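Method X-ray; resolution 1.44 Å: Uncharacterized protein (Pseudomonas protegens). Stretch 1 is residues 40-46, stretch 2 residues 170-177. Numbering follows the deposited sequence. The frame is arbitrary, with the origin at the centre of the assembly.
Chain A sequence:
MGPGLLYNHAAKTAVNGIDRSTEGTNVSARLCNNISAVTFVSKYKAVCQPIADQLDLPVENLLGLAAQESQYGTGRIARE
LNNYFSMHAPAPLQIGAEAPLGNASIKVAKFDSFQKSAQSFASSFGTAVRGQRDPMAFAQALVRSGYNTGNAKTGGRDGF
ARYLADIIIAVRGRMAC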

# COMPACT_ATOMS: atom_id res chain seq x y z
N PHE A 40 -0.83 10.91 6.33
CA PHE A 40 -0.73 9.75 7.20
C PHE A 40 0.45 9.87 8.16
O PHE A 40 0.33 9.65 9.39
CB PHE A 40 -0.58 8.48 6.35
CG PHE A 40 -0.36 7.24 7.16
CD1 PHE A 40 -1.43 6.63 7.80
CD2 PHE A 40 0.90 6.69 7.29
CE1 PHE A 40 -1.25 5.46 8.54
CE2 PHE A 40 1.10 5.54 8.04
CZ PHE A 40 0.02 4.92 8.67
N VAL A 41 1.61 10.21 7.61
CA VAL A 41 2.81 10.30 8.43
C VAL A 41 2.67 11.40 9.49
O VAL A 41 2.97 11.19 10.67
CB VAL A 41 4.04 10.50 7.52
CG1 VAL A 41 5.27 10.90 8.35
CG2 VAL A 41 4.29 9.22 6.71
N SER A 42 2.15 12.57 9.09
CA SER A 42 1.96 13.66 10.03
C SER A 42 0.97 13.27 11.12
O SER A 42 1.13 13.66 12.28
CB SER A 42 1.47 14.90 9.31
OG SER A 42 2.50 15.41 8.50
N LYS A 43 -0.05 12.50 10.76
CA LYS A 43 -1.10 12.17 11.71
C LYS A 43 -0.60 11.28 12.84
O LYS A 43 -1.00 11.45 13.98
CB LYS A 43 -2.26 11.46 11.00
CG LYS A 43 -3.42 11.08 11.92
CD LYS A 43 -4.64 10.70 11.11
CE LYS A 43 -5.83 10.44 12.00
NZ LYS A 43 -6.98 9.89 11.23
N TYR A 44 0.26 10.32 12.52
CA TYR A 44 0.58 9.25 13.46
C TYR A 44 2.03 9.16 13.91
O TYR A 44 2.36 8.33 14.76
CB TYR A 44 0.18 7.90 12.87
CG TYR A 44 -1.31 7.72 12.70
CD1 TYR A 44 -2.15 7.72 13.81
CD2 TYR A 44 -1.87 7.52 11.45
CE1 TYR A 44 -3.52 7.54 13.65
CE2 TYR A 44 -3.23 7.35 11.29
CZ TYR A 44 -4.05 7.35 12.39
OH TYR A 44 -5.40 7.17 12.22
N LYS A 45 2.89 10.04 13.41
CA LYS A 45 4.30 9.95 13.80
C LYS A 45 4.54 10.10 15.30
O LYS A 45 5.38 9.40 15.87
CB LYS A 45 5.16 10.92 12.99
CG LYS A 45 4.83 12.40 13.14
CD LYS A 45 5.67 13.21 12.18
CE LYS A 45 5.37 14.70 12.28
NZ LYS A 45 6.16 15.50 11.30
N ALA A 46 3.82 11.00 15.95
CA ALA A 46 4.05 11.23 17.38
C ALA A 46 3.53 10.07 18.20
O ALA A 46 4.21 9.62 19.12
CB ALA A 46 3.42 12.54 17.84
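Stretch 2 (170-177) AVRGRMAC

Stretch 1 is helical, part of a helix that begins before Phe40 and continues past Ala46. Stretch 2 is the tail end of the chain. It enters in a helix that began before Ala170 and finishes in a type I turn from Arg174 to Cys177, which carries the C-terminal carboxylate. Helical hydrogen bonds hold its first part, with Arg174 N to Ala170 O at 2.8 Å and Met175 N to Val171 O at 3.0 Å. In the turn, Cys177 N hydrogen-bonds to Arg174 O at 3.1 Å.

The nearest CA atoms across the stretches are those of Val41 and Met175, 6.1 Å apart. The helical part of stretch 2 runs steeply across stretch 1, neither parallel nor antiparallel to it. The contact is small, with 294 Å² buried in total, and three residues carry most of it: Val41, Met175 and Lys45.

Val41 covers the most. Its CA-to-CB bond points toward stretch 2, and chi1 is in the t rotamer. Val41 CG1 lies 3.5 Å from Met175 CG. Val41 CG1 is also 3.8 Å from the carbonyl carbon, Arg174 C. Val41 CG2 lies 4.2 Å from Val171 CG2 and 4.1 Å from Arg174 CB. One valine thus packs on Val171, Arg174 and Met175. Both valines are buried; their side chains meet in an apolar contact, and Val41 CG1 also lies 4.1 Å from Val171 O. Arg174 offers only its near part here; the end of its side chain leads away to partners elsewhere in the structure.

Met175 is selenomethionine. Its CA-to-CB bond points sideways, yet its side chain reaches both Val41 and Lys45, which are one helical turn apart on stretch 1. Val41 O accepts the backbone hydrogen bond from Lys45 N at 3.0 Å. The methyl CE of Met175 is 4.1 Å from CB of Lys45.

Lys45 adds the polar part. Chi1 is p and the remaining chi angles are t, so the chain is extended beyond CB. Lys45 NZ donates a hydrogen bond to Met175 O at 2.8 Å. This is the only direct hydrogen bond between the stretches.

Water 1 extends the polar link. It accepts from Lys45 NZ at 2.9 Å and donates to Arg174 O at 3.0 Å. It also hydrogen-bonds Ser42 OG at 2.7 Å. The water therefore joins two side chains of stretch 1 to the carbonyl of Arg174. Beyond it the contact thins out: Ser42 OG is 4.3 Å from OXT of Cys177.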

# COMPACT_ATOMS: atom_id res chain seq x y z
N ALA A 170 11.34 6.28 3.02
CA ALA A 170 10.41 7.28 2.50
C ALA A 170 9.62 7.94 3.64
O ALA A 170 9.42 9.15 3.64
CB ALA A 170 9.45 6.66 1.48
N VAL A 171 9.17 7.13 4.59
CA VAL A 171 8.49 7.64 5.77
C VAL A 171 9.40 8.59 6.56
O VAL A 171 8.96 9.66 6.97
CB VAL A 171 7.92 6.50 6.65
CG1 VAL A 171 7.58 6.96 8.07
CG2 VAL A 171 6.69 5.91 5.99
N ARG A 172 10.65 8.20 6.76
CA ARG A 172 11.60 9.07 7.45
C ARG A 172 11.64 10.45 6.78
O ARG A 172 11.64 11.47 7.47
CB ARG A 172 13.01 8.46 7.46
CG ARG A 172 14.00 9.20 8.36
CD ARG A 172 15.44 8.73 8.11
NE ARG A 172 15.59 7.29 8.31
CZ ARG A 172 16.34 6.49 7.56
NH1 ARG A 172 17.05 6.98 6.54
NH2 ARG A 172 16.40 5.20 7.83
N GLY A 173 11.68 10.46 5.45
CA GLY A 173 11.70 11.72 4.72
C GLY A 173 10.39 12.48 4.82
O GLY A 173 10.38 13.70 4.94
N ARG A 174 9.27 11.76 4.77
CA ARG A 174 7.96 12.40 4.84
C ARG A 174 7.67 13.00 6.20
O ARG A 174 6.83 13.90 6.33
CB ARG A 174 6.87 11.41 4.40
CG ARG A 174 6.91 11.18 2.90
CD ARG A 174 5.81 10.31 2.35
NE ARG A 174 5.78 10.51 0.89
CZ ARG A 174 5.83 9.57 -0.05
NH1 ARG A 174 5.87 8.28 0.25
NH2 ARG A 174 5.81 9.93 -1.32
N MSE A 175 8.39 12.56 7.22
CA MSE A 175 8.25 13.15 8.55
C MSE A 175 8.70 14.61 8.59
O MSE A 175 8.30 15.36 9.48
CB MSE A 175 9.04 12.33 9.59
CG MSE A 175 8.38 11.00 9.94
SE MSE A 175 9.40 9.90 11.13
CE MSE A 175 9.28 10.99 12.74
N ALA A 176 9.51 15.01 7.61
CA ALA A 176 10.00 16.39 7.50
C ALA A 176 9.04 17.31 6.73
O ALA A 176 9.28 18.52 6.64
CB ALA A 176 11.37 16.37 6.81
N CYS A 177 7.98 16.74 6.15
CA CYS A 177 7.07 17.49 5.29
C CYS A 177 5.99 18.19 6.09
O CYS A 177 5.29 19.06 5.56
CB CYS A 177 6.39 16.53 4.31
SG CYS A 177 7.47 15.68 3.15
OXT CYS A 177 5.78 17.89 7.27
O HOH W 1 5.09 14.68 8.68